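Local coordinates for alpha,alpha-trehalose-phosphate synthase (UDP-forming) (Burkholderia xenovorans, PDB 5HXA), which belongs to glycosyltransferase family 20 and has the GT-B architecture, with two sheet-containing, Rossmann-like domains facing each other, at residues A[91-94]-A[95-99]; A[118-121]-A[122-126]. One frame throughout, in Å; residues are numbered along the deposited sequence.

Contact 1: residues A[91-94]-A[95-99]; sequences ATLW and PTFHY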
loop_
_atom_site.group_PDB
_atom_site.type_symbol
_atom_site.label_atom_id
_atom_site.label_comp_id
_atom_site.label_asym_id
_atom_site.label_seq_id
_atom_site.Cartn_x
_atom_site.Cartn_y
_atom_site.Cartn_z
ATOM N N ALA A 91 -8.814 6.235 -12.693
ATOM C CA ALA A 91 -8.255 7.142 -11.700
ATOM C C ALA A 91 -8.508 6.697 -10.264
ATOM O O ALA A 91 -7.911 7.267 -9.347
ATOM C CB ALA A 91 -8.801 8.564 -11.907
ATOM N N THR A 92 -9.372 5.700 -10.041
ATOM C CA THR A 92 -9.599 5.174 -8.695
ATOM C C THR A 92 -9.190 3.713 -8.593
ATOM O O THR A 92 -8.288 3.389 -7.816
ATOM C CB THR A 92 -11.065 5.340 -8.273
ATOM O OG1 THR A 92 -11.452 6.712 -8.414
ATOM C CG2 THR A 92 -11.261 4.904 -6.804
ATOM N N LEU A 93 -9.810 2.823 -9.372
ATOM C CA LEU A 93 -9.547 1.395 -9.210
ATOM C C LEU A 93 -8.127 1.035 -9.634
ATOM O O LEU A 93 -7.407 0.346 -8.898
ATOM C CB LEU A 93 -10.569 0.569 -10.005
ATOM C CG LEU A 93 -12.033 0.663 -9.556
ATOM C CD1 LEU A 93 -12.939 -0.211 -10.435
ATOM C CD2 LEU A 93 -12.187 0.295 -8.080
ATOM N N TRP A 94 -7.707 1.483 -10.823
ATOM C CA TRP A 94 -6.392 1.087 -11.329
ATOM C C TRP A 94 -5.262 1.434 -10.363
ATOM O O TRP A 94 -4.494 0.523 -10.004
ATOM C CB TRP A 94 -6.143 1.696 -12.717
ATOM C CG TRP A 94 -4.733 1.400 -13.194
ATOM C CD1 TRP A 94 -3.580 2.099 -12.891
ATOM C CD2 TRP A 94 -4.333 0.313 -14.022
ATOM N NE1 TRP A 94 -2.497 1.503 -13.496
ATOM C CE2 TRP A 94 -2.931 0.410 -14.200
ATOM C CE3 TRP A 94 -5.024 -0.731 -14.644
ATOM C CZ2 TRP A 94 -2.214 -0.499 -14.971
ATOM C CZ3 TRP A 94 -4.306 -1.637 -15.415
ATOM C CH2 TRP A 94 -2.916 -1.512 -15.572
ATOM N N PRO A 95 -5.090 2.682 -9.903
ATOM C CA PRO A 95 -3.966 2.939 -8.982
ATOM C C PRO A 95 -4.076 2.185 -7.666
ATOM O O PRO A 95 -3.071 1.652 -7.179
ATOM C CB PRO A 95 -4.008 4.465 -8.781
ATOM C CG PRO A 95 -5.384 4.876 -9.168
ATOM C CD PRO A 95 -5.800 3.928 -10.259
ATOM N N THR A 96 -5.271 2.107 -7.072
ATOM C CA THR A 96 -5.411 1.401 -5.798
ATOM C C THR A 96 -5.147 -0.098 -5.938
ATOM O O THR A 96 -4.468 -0.699 -5.092
ATOM C CB THR A 96 -6.808 1.640 -5.219
ATOM O OG1 THR A 96 -7.004 3.044 -5.047
ATOM C CG2 THR A 96 -6.943 0.967 -3.849
ATOM N N PHE A 97 -5.689 -0.733 -6.982
ATOM C CA PHE A 97 -5.445 -2.167 -7.144
ATOM C C PHE A 97 -3.972 -2.465 -7.423
ATOM O O PHE A 97 -3.538 -3.602 -7.212
ATOM C CB PHE A 97 -6.300 -2.760 -8.280
ATOM C CG PHE A 97 -7.747 -3.027 -7.909
ATOM C CD1 PHE A 97 -8.411 -2.244 -6.962
ATOM C CD2 PHE A 97 -8.437 -4.068 -8.518
ATOM C CE1 PHE A 97 -9.747 -2.491 -6.644
ATOM C CE2 PHE A 97 -9.769 -4.331 -8.205
ATOM C CZ PHE A 97 -10.426 -3.544 -7.265
ATOM N N HIS A 98 -3.205 -1.481 -7.914
ATOM C CA HIS A 98 -1.758 -1.607 -8.056
ATOM C C HIS A 98 -1.000 -1.052 -6.847
ATOM O O HIS A 98 0.183 -0.703 -6.964
ATOM C CB HIS A 98 -1.292 -0.941 -9.362
ATOM C CG HIS A 98 -1.695 -1.709 -10.586
ATOM N ND1 HIS A 98 -2.920 -1.543 -11.201
ATOM C CD2 HIS A 98 -1.058 -2.685 -11.279
ATOM C CE1 HIS A 98 -3.011 -2.369 -12.231
ATOM N NE2 HIS A 98 -1.898 -3.075 -12.298
ATOM N N TYR A 99 -1.659 -0.974 -5.690
ATOM C CA TYR A 99 -1.013 -0.614 -4.426
ATOM C C TYR A 99 -0.433 0.797 -4.464
ATOM O O TYR A 99 0.595 1.084 -3.838
ATOM C CB TYR A 99 0.055 -1.650 -4.043
ATOM C CG TYR A 99 -0.563 -2.939 -3.526
ATOM C CD1 TYR A 99 -1.164 -3.851 -4.400
ATOM C CD2 TYR A 99 -0.570 -3.233 -2.166
ATOM C CE1 TYR A 99 -1.741 -5.031 -3.930
ATOM C CE2 TYR A 99 -1.150 -4.408 -1.686
ATOM C CZ TYR A 99 -1.733 -5.301 -2.570
ATOM O OH TYR A 99 -2.308 -6.460 -2.094
#
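The last turn of helix 78-97 ends here in a Schellman motif, and its main side-chain contact is Trp94 with His98, one turn on. Trp94 O takes two bonds from His98, which reach it from opposite faces of its carbonyl plane: the backbone N at 3.2 Å and the ring ND1 at 2.9 Å. The oxygen lies in the plane of the imidazole, and the ND1 bond is fairly straight (161°), which helps to fix the rotation of the ring. The indole, its CG anti to the backbone N (chi1 175°), brings one face against the imidazole. His98 CE1 sits over the centre of that face, 3.4 Å from Trp94 CE2, while the two planes are inclined at 35°. Pro95 has no N-H to give, so the helix is kinked there; after a weak bond from Thr96 N to Thr92 O, Phe97 N bonds Leu93 O firmly at 2.8 Å. Leu93 CD2 lies alongside Phe97 CE1 at 4.0 Å, and Phe166 meets the Phe97 ring edge-to-face. His98 is the first residue to leave helical angles; Tyr99, with positive phi, follows as C-prime. Tyr99 N bonds Thr96 O and Arg100 N bonds Pro95 O, the pair that defines a Schellman C-cap.

Contact 2: residues A[118-121]-A[122-126]; sequences NATL and AKQLK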
loop_
_atom_site.group_PDB
_atom_site.type_symbol
_atom_site.label_atom_id
_atom_site.label_comp_id
_atom_site.label_asym_id
_atom_site.label_seq_id
_atom_site.Cartn_x
_atom_site.Cartn_y
_atom_site.Cartn_z
ATOM N N ASN A 118 -22.348 0.670 -16.238
ATOM C CA ASN A 118 -22.526 -0.766 -16.030
ATOM C C ASN A 118 -23.988 -1.172 -16.189
ATOM O O ASN A 118 -24.290 -2.183 -16.835
ATOM C CB ASN A 118 -22.005 -1.165 -14.647
ATOM C CG ASN A 118 -20.542 -1.600 -14.668
ATOM O OD1 ASN A 118 -20.252 -2.780 -14.834
ATOM N ND2 ASN A 118 -19.622 -0.652 -14.489
ATOM N N ALA A 119 -24.908 -0.381 -15.629
ATOM C CA ALA A 119 -26.333 -0.688 -15.743
ATOM C C ALA A 119 -26.829 -0.542 -17.177
ATOM O O ALA A 119 -27.651 -1.343 -17.642
ATOM C CB ALA A 119 -27.135 0.222 -14.812
ATOM N N THR A 120 -26.366 0.493 -17.881
ATOM C CA THR A 120 -26.808 0.709 -19.252
ATOM C C THR A 120 -26.351 -0.431 -20.150
ATOM O O THR A 120 -27.140 -0.980 -20.928
ATOM C CB THR A 120 -26.283 2.053 -19.764
ATOM O OG1 THR A 120 -26.994 3.113 -19.115
ATOM C CG2 THR A 120 -26.484 2.172 -21.266
ATOM N N LEU A 121 -25.076 -0.809 -20.045
ATOM C CA LEU A 121 -24.564 -1.913 -20.846
ATOM C C LEU A 121 -25.299 -3.208 -20.529
ATOM O O LEU A 121 -25.639 -3.975 -21.436
ATOM C CB LEU A 121 -23.062 -2.072 -20.602
ATOM C CG LEU A 121 -22.184 -0.887 -21.010
ATOM C CD1 LEU A 121 -20.770 -1.054 -20.472
ATOM C CD2 LEU A 121 -22.162 -0.757 -22.507
ATOM N N ALA A 122 -25.558 -3.469 -19.243
ATOM C CA ALA A 122 -26.270 -4.689 -18.873
ATOM C C ALA A 122 -27.677 -4.709 -19.466
ATOM O O ALA A 122 -28.145 -5.751 -19.946
ATOM C CB ALA A 122 -26.315 -4.827 -17.352
ATOM N N LYS A 123 -28.356 -3.561 -19.464
ATOM C CA LYS A 123 -29.693 -3.492 -20.044
ATOM C C LYS A 123 -29.652 -3.792 -21.536
ATOM O O LYS A 123 -30.525 -4.499 -22.060
ATOM C CB LYS A 123 -30.306 -2.119 -19.775
ATOM C CG LYS A 123 -31.756 -1.957 -20.236
ATOM C CD LYS A 123 -32.289 -0.574 -19.874
ATOM C CE LYS A 123 -33.640 -0.298 -20.535
ATOM N NZ LYS A 123 -34.082 1.119 -20.362
ATOM N N GLN A 124 -28.629 -3.296 -22.232
ATOM C CA GLN A 124 -28.535 -3.533 -23.669
ATOM C C GLN A 124 -28.088 -4.954 -23.979
ATOM O O GLN A 124 -28.563 -5.553 -24.947
ATOM C CB GLN A 124 -27.583 -2.529 -24.309
ATOM C CG GLN A 124 -28.164 -1.129 -24.432
ATOM C CD GLN A 124 -27.128 -0.129 -24.894
ATOM O OE1 GLN A 124 -26.042 -0.037 -24.320
ATOM N NE2 GLN A 124 -27.446 0.612 -25.949
ATOM N N LEU A 125 -27.175 -5.510 -23.174
ATOM C CA LEU A 125 -26.787 -6.905 -23.366
ATOM C C LEU A 125 -27.978 -7.837 -23.181
ATOM O O LEU A 125 -28.150 -8.795 -23.945
ATOM C CB LEU A 125 -25.660 -7.286 -22.401
ATOM C CG LEU A 125 -25.301 -8.772 -22.477
ATOM C CD1 LEU A 125 -24.813 -9.115 -23.879
ATOM C CD2 LEU A 125 -24.267 -9.172 -21.428
ATOM N N LYS A 126 -28.821 -7.560 -22.180
ATOM C CA LYS A 126 -29.952 -8.440 -21.885
ATOM C C LYS A 126 -30.836 -8.675 -23.102
ATOM O O LYS A 126 -31.373 -9.777 -23.275
ATOM C CB LYS A 126 -30.794 -7.866 -20.742
ATOM C CG LYS A 126 -32.101 -8.633 -20.513
ATOM C CD LYS A 126 -32.960 -8.001 -19.435
ATOM C CE LYS A 126 -34.277 -8.745 -19.276
ATOM N NZ LYS A 126 -35.175 -8.072 -18.286
#
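This is an i to i+4 contact within the later part of helix 108-126, near the edge of the chain, where one side of the helix packs on strands 12-16 and 69-76 of the mixed sheet and on helix 145-151. Four successive backbone bonds carry it. Leu125 N to Leu121 O is the shortest at 2.8 Å; Ala122 N to Asn118 O, Lys123 N to Ala119 O and Gln124 N to Thr120 O are all 3.0 Å.

Among the side chains, Thr120 and Gln124 lie side by side and point the same way. CG of Gln124 is anti to its carbonyl carbon (chi1 -74°), which sends the extended chain back along the helix until OE1 is 3.8 Å from Thr120 CG2, a van der Waals approach of a methyl to an amide oxygen. The hydroxyl of Thr120 turns to the preceding turn, where OG1 bonds Arg116 O, and Gln124 NE2 makes a weak bond to Ser59 O. Ala122 CB rests 3.4 Å from Asn118 O, and Leu125 CB equally close to Leu121 O.

The apolar side faces the fold: Leu121 touches Val74 and Phe145, Ala122 meets Phe145 and Cys148, and Leu125 reaches Ile13 and Val15. Buried Asn118 gives its ND2 to Tyr114 O and His141 O, tying the helix to the loop before helix 145-151. Lys123, anti at every torsion from chi1 (-175°) onward, runs outward on the exposed side with Ala119. Such a division of faces is characteristic of an amphipathic alpha-helix packed against the sheet of a Rossmann-like domain.

Both contacts are local, one turn along successive helices, 78-97 and 108-126, and their nearest atoms are about 8 Å apart without touching. Contact 1 is the more buried and lies nearer the centre of the chain, where Trp94 touches Arg272 and Tyr99 also packs on Glu170 of the second subunit. Contact 2 is only partly buried, 25 Å from that centre, and no other chain touches it. Their chemistry follows: residues 91-99 close a proline-kinked helix with aromatic rings and a doubly bonded carbonyl, whereas residues 118-126 keep regular backbone bonding, with aliphatic side chains and the amide of Asn118 inward and Ala119 and Lys123 at the surface.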